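Local coordinates for alpha-1,2-mannosidase (Bacteroides thetaiotaomicron, PDB 2WW2), which probably hydrolyses alpha-linked mannosides as a calcium-dependent, inverting mannosidase of glycoside hydrolase family 92, at residues V274-G279 against R285-C290; V610-Y615 against S656-K661; R460-E463 against D469-D472; L387-W392 against E406-Q411. All coordinates share one frame; numbering follows the deposited sequence. Where two conformers were deposited one is given.

Contact 1: V274-G279 against R285-C290; sequences VEAEGG and RTFYSC
The phenol oxygen of Y288 is gripped by two successive peptide groups, on either side of E275 along the strand: Y288 OH donates to V274 O at 2.6 Å and accepts from A276 N at 2.9 Å, with an N-H...O angle of 162°. The setting is a strand-turn-helix unit in which edge strand 274-277 of a six-stranded mixed sheet leads into helix 281-294, which runs back nearly antiparallel to it. V274 O lies in the plane of the Y288 ring, at its edge, and the hydroxyl meets the carbonyl at a C=O...O angle of 138°, tilted from the carbonyl plane. Thus the donor and acceptor roles of this buried hydroxyl are both used, and its orientation is set. Apolar packing lies next to the polar pair. F287 has CG anti to its backbone N (chi1 -177°), which carries the ring toward the strand, while its CD2 lies 3.6 Å above the centre of the neighbouring Y288 ring. F659 meets F287 edge-to-face, and F7 stacks with Y288. V274 approaches F287 head-on with both methyls: its CG2 sits at the ring edge, and CG1 and CG2 are each 3.9 Å from F287 CZ.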
loop_
_atom_site.group_PDB
_atom_site.type_symbol
_atom_site.label_atom_id
_atom_site.label_comp_id
_atom_site.label_asym_id
_atom_site.label_seq_id
_atom_site.Cartn_x
_atom_site.Cartn_y
_atom_site.Cartn_z
ATOM N N VAL A 274 5.862 -19.290 -36.742
ATOM C CA VAL A 274 4.621 -18.579 -36.489
ATOM C C VAL A 274 4.657 -17.196 -37.139
ATOM O O VAL A 274 5.533 -16.366 -36.855
ATOM C CB VAL A 274 4.170 -18.559 -34.981
ATOM C CG1 VAL A 274 5.286 -18.091 -34.078
ATOM C CG2 VAL A 274 2.897 -17.681 -34.808
ATOM N N GLU A 275 3.737 -16.980 -38.067
ATOM C CA GLU A 275 3.737 -15.753 -38.838
ATOM C C GLU A 275 2.631 -14.832 -38.350
ATOM O O GLU A 275 1.453 -15.106 -38.588
ATOM C CB GLU A 275 3.429 -16.036 -40.305
ATOM C CG GLU A 275 4.480 -16.721 -41.108
ATOM C CD GLU A 275 4.095 -16.707 -42.603
ATOM O OE1 GLU A 275 3.630 -17.748 -43.101
ATOM O OE2 GLU A 275 4.211 -15.648 -43.246
ATOM N N ALA A 276 3.005 -13.730 -37.713
ATOM C CA ALA A 276 2.034 -12.742 -37.256
ATOM C C ALA A 276 1.859 -11.633 -38.290
ATOM O O ALA A 276 2.856 -11.082 -38.794
ATOM C CB ALA A 276 2.471 -12.151 -35.920
ATOM N N GLU A 277 0.605 -11.290 -38.594
ATOM C CA GLU A 277 0.289 -10.233 -39.574
ATOM C C GLU A 277 -0.825 -9.327 -39.031
ATOM O O GLU A 277 -1.738 -9.793 -38.329
ATOM C CB GLU A 277 -0.177 -10.839 -40.912
ATOM C CG GLU A 277 0.830 -11.760 -41.599
ATOM C CD GLU A 277 0.248 -12.428 -42.840
ATOM O OE1 GLU A 277 0.027 -11.725 -43.836
ATOM O OE2 GLU A 277 0.003 -13.654 -42.814
ATOM N N GLY A 278 -0.772 -8.046 -39.362
ATOM C CA GLY A 278 -1.846 -7.128 -38.964
ATOM C C GLY A 278 -1.675 -6.714 -37.511
ATOM O O GLY A 278 -2.490 -7.047 -36.658
ATOM N N GLY A 279 -0.582 -6.012 -37.231
ATOM C CA GLY A 279 -0.280 -5.534 -35.878
ATOM C C GLY A 279 0.651 -4.345 -36.036
ATOM O O GLY A 279 1.167 -4.112 -37.137
ATOM N N ARG A 285 7.528 -6.363 -32.685
ATOM C CA ARG A 285 8.783 -6.421 -31.907
ATOM C C ARG A 285 8.608 -7.161 -30.589
ATOM O O ARG A 285 9.462 -7.965 -30.196
ATOM C CB ARG A 285 9.338 -5.013 -31.678
ATOM C CG ARG A 285 9.818 -4.390 -32.999
ATOM C CD ARG A 285 10.526 -3.089 -32.773
ATOM N NE ARG A 285 9.708 -2.147 -32.038
ATOM C CZ ARG A 285 9.238 -1.011 -32.546
ATOM N NH1 ARG A 285 9.510 -0.681 -33.808
ATOM N NH2 ARG A 285 8.489 -0.208 -31.783
ATOM N N THR A 286 7.504 -6.910 -29.910
ATOM C CA THR A 286 7.294 -7.560 -28.609
ATOM C C THR A 286 7.168 -9.056 -28.819
ATOM O O THR A 286 7.842 -9.844 -28.165
ATOM C CB THR A 286 6.048 -6.995 -27.906
ATOM O OG1 THR A 286 6.181 -5.569 -27.802
ATOM C CG2 THR A 286 5.921 -7.577 -26.481
ATOM N N PHE A 287 6.317 -9.436 -29.766
ATOM C CA PHE A 287 6.059 -10.845 -30.067
ATOM C C PHE A 287 7.326 -11.616 -30.467
ATOM O O PHE A 287 7.616 -12.679 -29.916
ATOM C CB PHE A 287 5.018 -10.942 -31.194
ATOM C CG PHE A 287 4.620 -12.355 -31.542
ATOM C CD1 PHE A 287 3.755 -13.078 -30.708
ATOM C CD2 PHE A 287 5.101 -12.963 -32.695
ATOM C CE1 PHE A 287 3.387 -14.376 -31.031
ATOM C CE2 PHE A 287 4.737 -14.259 -33.027
ATOM C CZ PHE A 287 3.880 -14.973 -32.193
ATOM N N TYR A 288 8.069 -11.102 -31.447
ATOM C CA TYR A 288 9.242 -11.834 -31.915
ATOM C C TYR A 288 10.400 -11.789 -30.934
ATOM O O TYR A 288 11.173 -12.723 -30.866
ATOM C CB TYR A 288 9.639 -11.392 -33.343
ATOM C CG TYR A 288 8.641 -11.984 -34.318
ATOM C CD1 TYR A 288 8.596 -13.366 -34.515
ATOM C CD2 TYR A 288 7.702 -11.185 -34.975
ATOM C CE1 TYR A 288 7.664 -13.949 -35.369
ATOM C CE2 TYR A 288 6.756 -11.759 -35.824
ATOM C CZ TYR A 288 6.752 -13.147 -36.014
ATOM O OH TYR A 288 5.825 -13.744 -36.850
ATOM N N SER A 289 10.514 -10.711 -30.171
ATOM C CA SER A 289 11.499 -10.686 -29.075
ATOM C C SER A 289 11.193 -11.753 -28.032
ATOM O O SER A 289 12.094 -12.480 -27.608
ATOM C CB SER A 289 11.541 -9.306 -28.427
ATOM O OG SER A 289 11.961 -8.310 -29.367
ATOM N N CYS A 290 9.928 -11.858 -27.621
ATOM C CA CYS A 290 9.541 -12.920 -26.679
ATOM C C CYS A 290 9.790 -14.293 -27.277
ATOM O O CYS A 290 10.222 -15.210 -26.568
ATOM C CB CYS A 290 8.060 -12.781 -26.264
ATOM S SG CYS A 290 7.739 -11.355 -25.213
#

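Contact 2: V610-Y615 against S656-K661; sequences VMDKLY and SPLFKK
M611 CE, the terminal methyl in the conformer described (one of two deposited), lies 3.5 Å from S656 O and 4.1 Å from L658 CB. This is a helix-on-loop packing within the family 92 catalytic domain, between the last turns of helix 600-613 and the loop that joins strands 651-654 and 661-665. The bend of the thioether at chi3, -80°, turns CE toward the loop, where the M611 and L658 side chains run alongside one another in opposing senses. Beside them D612 slants across L658, D612 OD1 lying 4.2 Å from L658 CD1, so the carboxylate borders the apolar patch without gripping it. A chi1 of -172° turns L658 CG away from its own amide nitrogen and carries the branch toward the helix. Further out, S656 OG is hydrogen-bonded to P684 O and R608 NH1, the arginine belonging to the same helix as M611. Helix 632-640 touches both partners, S638 against M611 and Y635 against L658, and the backbone of L658 bonds to A639. Where the loop passes into strand 661-665, K660 and K661 both face E277 in a classic beta bulge. A glycerol, probably from the crystallisation liquor, sits just before it, its O1 hydrogen-bonded to L658 O.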
loop_
_atom_site.group_PDB
_atom_site.type_symbol
_atom_site.label_atom_id
_atom_site.label_comp_id
_atom_site.label_asym_id
_atom_site.label_seq_id
_atom_site.Cartn_x
_atom_site.Cartn_y
_atom_site.Cartn_z
ATOM N N VAL A 610 -3.796 -6.951 -20.259
ATOM C CA VAL A 610 -2.430 -7.287 -19.834
ATOM C C VAL A 610 -1.418 -7.172 -20.997
ATOM O O VAL A 610 -0.356 -6.584 -20.852
ATOM C CB VAL A 610 -2.364 -8.699 -19.185
ATOM C CG1 VAL A 610 -0.915 -9.184 -19.080
ATOM C CG2 VAL A 610 -3.029 -8.688 -17.782
ATOM N N MET A 611 -1.754 -7.716 -22.160
ATOM C CA MET A 611 -0.837 -7.649 -23.293
ATOM C C MET A 611 -0.534 -6.201 -23.667
ATOM O O MET A 611 0.609 -5.872 -24.001
ATOM C CB MET A 611 -1.370 -8.438 -24.498
ATOM C CG MET A 611 -1.391 -9.950 -24.265
ATOM S SD MET A 611 -1.436 -10.965 -25.756
ATOM C CE MET A 611 -3.163 -10.905 -26.244
ATOM N N ASP A 612 -1.542 -5.342 -23.600
ATOM C CA ASP A 612 -1.360 -3.929 -23.946
ATOM C C ASP A 612 -0.598 -3.172 -22.859
ATOM O O ASP A 612 0.210 -2.301 -23.158
ATOM C CB ASP A 612 -2.715 -3.242 -24.153
ATOM C CG ASP A 612 -3.385 -3.609 -25.486
ATOM O OD1 ASP A 612 -2.740 -4.207 -26.382
ATOM O OD2 ASP A 612 -4.586 -3.285 -25.637
ATOM N N LYS A 613 -0.869 -3.476 -21.594
ATOM C CA LYS A 613 -0.371 -2.613 -20.513
ATOM C C LYS A 613 0.921 -3.049 -19.826
ATOM O O LYS A 613 1.627 -2.210 -19.274
ATOM C CB LYS A 613 -1.478 -2.372 -19.486
ATOM C CG LYS A 613 -2.460 -1.345 -20.023
ATOM C CD LYS A 613 -3.840 -1.497 -19.477
ATOM C CE LYS A 613 -4.669 -0.282 -19.972
ATOM N NZ LYS A 613 -6.036 -0.347 -19.470
ATOM N N LEU A 614 1.237 -4.339 -19.871
ATOM C CA LEU A 614 2.386 -4.860 -19.138
ATOM C C LEU A 614 3.573 -5.273 -20.009
ATOM O O LEU A 614 4.524 -5.907 -19.513
ATOM C CB LEU A 614 1.950 -6.054 -18.298
ATOM C CG LEU A 614 0.934 -5.714 -17.203
ATOM C CD1 LEU A 614 0.761 -6.928 -16.329
ATOM C CD2 LEU A 614 1.392 -4.495 -16.368
ATOM N N TYR A 615 3.526 -4.910 -21.291
ATOM C CA TYR A 615 4.600 -5.277 -22.219
ATOM C C TYR A 615 4.964 -4.139 -23.153
ATOM O O TYR A 615 4.103 -3.358 -23.599
ATOM C CB TYR A 615 4.195 -6.477 -23.096
ATOM C CG TYR A 615 4.123 -7.783 -22.366
ATOM C CD1 TYR A 615 5.243 -8.589 -22.243
ATOM C CD2 TYR A 615 2.937 -8.197 -21.761
ATOM C CE1 TYR A 615 5.179 -9.784 -21.560
ATOM C CE2 TYR A 615 2.868 -9.376 -21.074
ATOM C CZ TYR A 615 3.981 -10.169 -20.968
ATOM O OH TYR A 615 3.897 -11.368 -20.278
ATOM N N SER A 656 -7.778 -14.414 -26.474
ATOM C CA SER A 656 -8.147 -13.467 -27.516
ATOM C C SER A 656 -6.841 -13.087 -28.194
ATOM O O SER A 656 -5.887 -12.698 -27.500
ATOM C CB SER A 656 -8.815 -12.236 -26.886
ATOM O OG SER A 656 -9.000 -11.224 -27.844
ATOM N N PRO A 657 -6.766 -13.248 -29.529
ATOM C CA PRO A 657 -5.522 -13.054 -30.276
ATOM C C PRO A 657 -5.173 -11.573 -30.331
ATOM O O PRO A 657 -6.075 -10.710 -30.286
ATOM C CB PRO A 657 -5.873 -13.544 -31.685
ATOM C CG PRO A 657 -7.359 -13.266 -31.808
ATOM C CD PRO A 657 -7.906 -13.529 -30.418
ATOM N N LEU A 658 -3.884 -11.288 -30.487
ATOM C CA LEU A 658 -3.415 -9.911 -30.566
ATOM C C LEU A 658 -3.408 -9.357 -31.998
ATOM O O LEU A 658 -3.582 -8.150 -32.211
ATOM C CB LEU A 658 -1.992 -9.820 -29.979
ATOM C CG LEU A 658 -1.432 -8.406 -29.828
ATOM C CD1 LEU A 658 -2.215 -7.645 -28.728
ATOM C CD2 LEU A 658 0.072 -8.483 -29.512
ATOM N N PHE A 659 -3.207 -10.228 -32.983
ATOM C CA PHE A 659 -3.020 -9.768 -34.375
ATOM C C PHE A 659 -4.264 -10.013 -35.227
ATOM O O PHE A 659 -5.158 -10.752 -34.821
ATOM C CB PHE A 659 -1.816 -10.478 -35.007
ATOM C CG PHE A 659 -0.494 -10.182 -34.303
ATOM C CD1 PHE A 659 0.209 -9.015 -34.592
ATOM C CD2 PHE A 659 0.013 -11.053 -33.339
ATOM C CE1 PHE A 659 1.430 -8.726 -33.936
ATOM C CE2 PHE A 659 1.231 -10.790 -32.683
ATOM C CZ PHE A 659 1.939 -9.620 -32.988
ATOM N N LYS A 660 -4.318 -9.419 -36.424
ATOM C CA LYS A 660 -5.410 -9.731 -37.343
ATOM C C LYS A 660 -5.277 -11.161 -37.866
ATOM O O LYS A 660 -6.265 -11.783 -38.283
ATOM C CB LYS A 660 -5.472 -8.718 -38.499
ATOM C CG LYS A 660 -6.011 -7.368 -38.037
ATOM C CD LYS A 660 -5.960 -6.321 -39.123
ATOM C CE LYS A 660 -6.390 -4.959 -38.580
ATOM N NZ LYS A 660 -7.795 -5.009 -38.055
ATOM N N LYS A 661 -4.067 -11.701 -37.793
ATOM C CA LYS A 661 -3.818 -13.051 -38.293
ATOM C C LYS A 661 -2.514 -13.644 -37.767
ATOM O O LYS A 661 -1.473 -12.967 -37.745
ATOM C CB LYS A 661 -3.785 -13.028 -39.833
ATOM C CG LYS A 661 -3.849 -14.406 -40.475
ATOM C CD LYS A 661 -3.635 -14.307 -41.981
ATOM C CE LYS A 661 -4.074 -15.566 -42.657
ATOM N NZ LYS A 661 -4.010 -15.417 -44.150
#

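Contact 3: R460-E463 against D469-D472; sequences RFAE and DIAD
Helices 444-465 and 468-475 are consecutive and joined by a short turn, and their backbones come so close that the CA atoms of A462 and A471 are 5.0 Å apart. The approach is helped by these two alanines at the closest point, whose side chains are single methyls. The methyl of A462 rests against the neighbouring backbone, A462 CB to A471 N 3.7 Å, and touches the branch methyl of I470, A462 CB to I470 CG2 3.8 Å. I470 lays that methyl alongside A462, while CG1 leads elsewhere. In return A471 pushes its CB against the first helix, 3.6 Å from E463 N and 3.8 Å from E463 CB. The two alanine methyls themselves, A462 CB and A471 CB, are 4.0 Å apart. Only the base of E463 takes part in this packing. With chi1 at -170° its chain leaves on the side away from the amide nitrogen and stays extended, carrying the carboxylate out to the partly exposed border of the contact. There OE1 bonds to Y475 OH and OE2 to Q468 NE2, and the same Q468 amide nitrogen also serves D472 OD1. E463 OE2 and D472 OD1 are 5.2 Å apart, a like-charged pair whose mutual repulsion is probably eased by the amide they share. The chemistry therefore implies a joint closed by methyl-to-backbone packing, with the E463 and D472 carboxylates linked through Q468 at its border.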
loop_
_atom_site.group_PDB
_atom_site.type_symbol
_atom_site.label_atom_id
_atom_site.label_comp_id
_atom_site.label_asym_id
_atom_site.label_seq_id
_atom_site.Cartn_x
_atom_site.Cartn_y
_atom_site.Cartn_z
ATOM N N ARG A 460 -2.207 -39.931 -15.409
ATOM C CA ARG A 460 -2.598 -39.835 -16.810
ATOM C C ARG A 460 -1.705 -40.730 -17.664
ATOM O O ARG A 460 -2.188 -41.422 -18.557
ATOM C CB ARG A 460 -2.470 -38.385 -17.279
ATOM C CG ARG A 460 -3.563 -37.459 -16.716
ATOM C CD ARG A 460 -4.740 -37.467 -17.682
ATOM N NE ARG A 460 -4.269 -36.870 -18.918
ATOM C CZ ARG A 460 -4.799 -37.025 -20.125
ATOM N NH1 ARG A 460 -5.884 -37.795 -20.320
ATOM N NH2 ARG A 460 -4.227 -36.388 -21.141
ATOM N N PHE A 461 -0.397 -40.654 -17.410
ATOM C CA PHE A 461 0.599 -41.422 -18.149
ATOM C C PHE A 461 0.362 -42.904 -17.977
ATOM O O PHE A 461 0.261 -43.632 -18.977
ATOM C CB PHE A 461 2.032 -41.030 -17.731
ATOM C CG PHE A 461 3.109 -41.609 -18.613
ATOM C CD1 PHE A 461 3.338 -41.099 -19.892
ATOM C CD2 PHE A 461 3.916 -42.650 -18.156
ATOM C CE1 PHE A 461 4.333 -41.632 -20.701
ATOM C CE2 PHE A 461 4.911 -43.177 -18.952
ATOM C CZ PHE A 461 5.117 -42.685 -20.235
ATOM N N ALA A 462 0.241 -43.355 -16.729
ATOM C CA ALA A 462 0.029 -44.774 -16.468
ATOM C C ALA A 462 -1.262 -45.241 -17.145
ATOM O O ALA A 462 -1.309 -46.319 -17.730
ATOM C CB ALA A 462 -0.041 -45.052 -14.982
ATOM N N GLU A 463 -2.314 -44.431 -17.042
ATOM C CA GLU A 463 -3.608 -44.826 -17.620
ATOM C C GLU A 463 -3.481 -45.052 -19.128
ATOM O O GLU A 463 -4.033 -46.018 -19.671
ATOM C CB GLU A 463 -4.687 -43.771 -17.321
ATOM C CG GLU A 463 -6.079 -44.247 -17.688
ATOM C CD GLU A 463 -7.177 -43.367 -17.126
ATOM O OE1 GLU A 463 -7.116 -42.148 -17.346
ATOM O OE2 GLU A 463 -8.093 -43.921 -16.469
ATOM N N ASP A 469 -4.092 -49.924 -12.388
ATOM C CA ASP A 469 -3.847 -49.964 -10.945
ATOM C C ASP A 469 -2.920 -48.832 -10.515
ATOM O O ASP A 469 -3.195 -48.104 -9.555
ATOM C CB ASP A 469 -3.249 -51.311 -10.531
ATOM C CG ASP A 469 -4.285 -52.419 -10.487
ATOM O OD1 ASP A 469 -5.494 -52.099 -10.364
ATOM O OD2 ASP A 469 -3.897 -53.610 -10.571
ATOM N N ILE A 470 -1.817 -48.675 -11.231
ATOM C CA ILE A 470 -0.907 -47.566 -10.954
ATOM C C ILE A 470 -1.593 -46.223 -11.210
ATOM O O ILE A 470 -1.427 -45.264 -10.434
ATOM C CB ILE A 470 0.398 -47.694 -11.769
ATOM C CG1 ILE A 470 1.195 -48.916 -11.275
ATOM C CG2 ILE A 470 1.236 -46.403 -11.667
ATOM C CD1 ILE A 470 2.393 -49.276 -12.154
ATOM N N ALA A 471 -2.372 -46.140 -12.286
ATOM C CA ALA A 471 -3.122 -44.894 -12.548
ATOM C C ALA A 471 -4.044 -44.541 -11.375
ATOM O O ALA A 471 -4.053 -43.408 -10.898
ATOM C CB ALA A 471 -3.910 -44.988 -13.855
ATOM N N ASP A 472 -4.821 -45.509 -10.903
ATOM C CA ASP A 472 -5.712 -45.260 -9.771
ATOM C C ASP A 472 -4.934 -44.889 -8.494
ATOM O O ASP A 472 -5.368 -44.039 -7.727
ATOM C CB ASP A 472 -6.661 -46.457 -9.538
ATOM C CG ASP A 472 -7.584 -46.725 -10.744
ATOM O OD1 ASP A 472 -7.753 -45.841 -11.617
ATOM O OD2 ASP A 472 -8.145 -47.824 -10.821
#

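Contact 4: L387-W392 against E406-Q411; sequences LLVDAW and EAMIHQ
M408 lays its thioether end over the shoulder between L388 and V389 on the facing helix. The terminal methyl does most of the touching: M408 CE is 3.7 Å from V389 CG2 and 3.8 Å from L388 CB, with L388 CD1 also near at 3.9 Å. The sulfur follows behind, M408 SD lying 4.1 Å from V389 CG2. An outstretched chain makes this reach possible; chi2 at 172° and chi3 at -165° run M408 almost straight from its helix and bridge backbones whose nearest CA atoms, L388 and M408, are 9.0 Å apart. V389 receives it with CG2, the methyl that stands anti to its carbonyl carbon, and L388 meets it with CB and one branch, each side chain lying at a slant to the methionine. The seam is buried and wholly apolar. Helix 444-465 closes one flank, its I458 and F461 touching M408, and helix 347-364 another, T354 touching L388 and Y361 touching A407. Helices 383-393 and 401-413 follow one another in the chain and run in opposite directions, an antiparallel helical hairpin consistent with the (alpha/alpha)6 barrel expected of the catalytic domain in this family.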
loop_
_atom_site.group_PDB
_atom_site.type_symbol
_atom_site.label_atom_id
_atom_site.label_comp_id
_atom_site.label_asym_id
_atom_site.label_seq_id
_atom_site.Cartn_x
_atom_site.Cartn_y
_atom_site.Cartn_z
ATOM N N LEU A 387 6.934 -32.339 -18.476
ATOM C CA LEU A 387 7.532 -32.312 -19.820
ATOM C C LEU A 387 7.361 -33.648 -20.532
ATOM O O LEU A 387 7.013 -33.705 -21.709
ATOM C CB LEU A 387 9.028 -32.010 -19.745
ATOM C CG LEU A 387 9.412 -30.527 -19.819
ATOM C CD1 LEU A 387 8.875 -29.774 -18.590
ATOM C CD2 LEU A 387 10.948 -30.424 -19.909
ATOM N N LEU A 388 7.619 -34.730 -19.815
ATOM C CA LEU A 388 7.465 -36.048 -20.413
ATOM C C LEU A 388 6.007 -36.341 -20.781
ATOM O O LEU A 388 5.708 -36.829 -21.871
ATOM C CB LEU A 388 8.004 -37.137 -19.467
ATOM C CG LEU A 388 9.510 -37.139 -19.140
ATOM C CD1 LEU A 388 9.851 -38.299 -18.170
ATOM C CD2 LEU A 388 10.301 -37.301 -20.422
ATOM N N VAL A 389 5.094 -36.074 -19.855
ATOM C CA VAL A 389 3.691 -36.482 -20.074
ATOM C C VAL A 389 2.975 -35.558 -21.070
ATOM O O VAL A 389 2.208 -36.013 -21.936
ATOM C CB VAL A 389 2.930 -36.540 -18.746
ATOM C CG1 VAL A 389 1.436 -36.799 -19.007
ATOM C CG2 VAL A 389 3.554 -37.644 -17.850
ATOM N N ASP A 390 3.231 -34.261 -20.963
ATOM C CA ASP A 390 2.630 -33.332 -21.914
ATOM C C ASP A 390 3.018 -33.740 -23.339
ATOM O O ASP A 390 2.158 -33.785 -24.253
ATOM C CB ASP A 390 3.043 -31.880 -21.628
ATOM C CG ASP A 390 2.329 -30.886 -22.536
ATOM O OD1 ASP A 390 1.072 -30.830 -22.487
ATOM O OD2 ASP A 390 3.017 -30.173 -23.310
ATOM N N ALA A 391 4.304 -34.056 -23.535
ATOM C CA ALA A 391 4.786 -34.469 -24.858
ATOM C C ALA A 391 4.126 -35.770 -25.273
ATOM O O ALA A 391 3.628 -35.895 -26.392
ATOM C CB ALA A 391 6.302 -34.621 -24.861
ATOM N N TRP A 392 4.085 -36.727 -24.355
ATOM C CA TRP A 392 3.536 -38.044 -24.665
ATOM C C TRP A 392 2.088 -37.937 -25.141
ATOM O O TRP A 392 1.682 -38.629 -26.087
ATOM C CB TRP A 392 3.620 -38.939 -23.431
ATOM C CG TRP A 392 3.351 -40.392 -23.714
ATOM C CD1 TRP A 392 2.143 -41.022 -23.678
ATOM C CD2 TRP A 392 4.315 -41.393 -24.065
ATOM N NE1 TRP A 392 2.293 -42.356 -23.980
ATOM C CE2 TRP A 392 3.620 -42.608 -24.218
ATOM C CE3 TRP A 392 5.699 -41.379 -24.254
ATOM C CZ2 TRP A 392 4.261 -43.802 -24.581
ATOM C CZ3 TRP A 392 6.340 -42.567 -24.607
ATOM C CH2 TRP A 392 5.619 -43.758 -24.759
ATOM N N GLU A 406 9.015 -45.656 -14.706
ATOM C CA GLU A 406 9.859 -46.017 -13.567
ATOM C C GLU A 406 10.542 -44.767 -13.020
ATOM O O GLU A 406 10.574 -44.542 -11.806
ATOM C CB GLU A 406 10.898 -47.048 -14.006
ATOM C CG GLU A 406 12.043 -47.278 -13.041
ATOM C CD GLU A 406 13.208 -48.028 -13.703
ATOM O OE1 GLU A 406 13.036 -49.216 -14.023
ATOM O OE2 GLU A 406 14.292 -47.430 -13.899
ATOM N N ALA A 407 11.067 -43.954 -13.934
ATOM C CA ALA A 407 11.729 -42.710 -13.578
ATOM C C ALA A 407 10.769 -41.747 -12.872
ATOM O O ALA A 407 11.139 -41.103 -11.886
ATOM C CB ALA A 407 12.310 -42.046 -14.849
ATOM N N MET A 408 9.542 -41.651 -13.384
ATOM C CA MET A 408 8.525 -40.758 -12.820
ATOM C C MET A 408 8.174 -41.168 -11.402
ATOM O O MET A 408 8.136 -40.341 -10.493
ATOM C CB MET A 408 7.243 -40.816 -13.655
ATOM C CG MET A 408 7.329 -40.121 -15.003
ATOM S SD MET A 408 5.824 -40.506 -15.925
ATOM C CE MET A 408 6.372 -39.995 -17.558
ATOM N N ILE A 409 7.888 -42.455 -11.223
ATOM C CA ILE A 409 7.550 -42.957 -9.912
ATOM C C ILE A 409 8.709 -42.742 -8.931
ATOM O O ILE A 409 8.485 -42.357 -7.771
ATOM C CB ILE A 409 7.166 -44.465 -9.960
ATOM C CG1 ILE A 409 5.851 -44.642 -10.722
ATOM C CG2 ILE A 409 7.026 -45.021 -8.548
ATOM C CD1 ILE A 409 5.505 -46.083 -11.010
ATOM N N HIS A 410 9.939 -43.008 -9.372
ATOM C CA HIS A 410 11.103 -42.853 -8.489
ATOM C C HIS A 410 11.268 -41.395 -8.049
ATOM O O HIS A 410 11.601 -41.098 -6.899
ATOM C CB HIS A 410 12.380 -43.363 -9.166
ATOM C CG HIS A 410 13.632 -43.044 -8.414
ATOM N ND1 HIS A 410 14.068 -43.780 -7.329
ATOM C CD2 HIS A 410 14.543 -42.059 -8.590
ATOM C CE1 HIS A 410 15.192 -43.257 -6.870
ATOM N NE2 HIS A 410 15.498 -42.211 -7.620
ATOM N N GLN A 411 11.004 -40.482 -8.972
ATOM C CA GLN A 411 11.095 -39.056 -8.685
ATOM C C GLN A 411 10.143 -38.656 -7.540
ATOM O O GLN A 411 10.389 -37.681 -6.825
ATOM C CB GLN A 411 10.786 -38.254 -9.961
ATOM C CG GLN A 411 11.223 -36.782 -9.922
ATOM C CD GLN A 411 12.713 -36.604 -10.163
ATOM O OE1 GLN A 411 13.472 -37.579 -10.223
ATOM N NE2 GLN A 411 13.140 -35.348 -10.322
#

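The four contacts form two pairs. Contacts 1 and 2, with centres 10 Å apart, share the mixed sheet: E277 N meets K661 O at 2.8 Å and G278 O meets K660 N at 3.0 Å, probable hydrogen bonds, and A276 CB packs on F659 CE2. This pair also borders the sodium site of S19, Y622, G624 and D627, since C290 touches Y622 and Y615 touches D627. Contacts 3 and 4, centres 12 Å apart, are joined through F461, whose CE1 lies 3.4 Å from W392 CD2 in an edge-to-face pair and whose CD2 lies 3.6 Å from M408 SD. Centres of contacts 1 and 3 are about 40 Å apart.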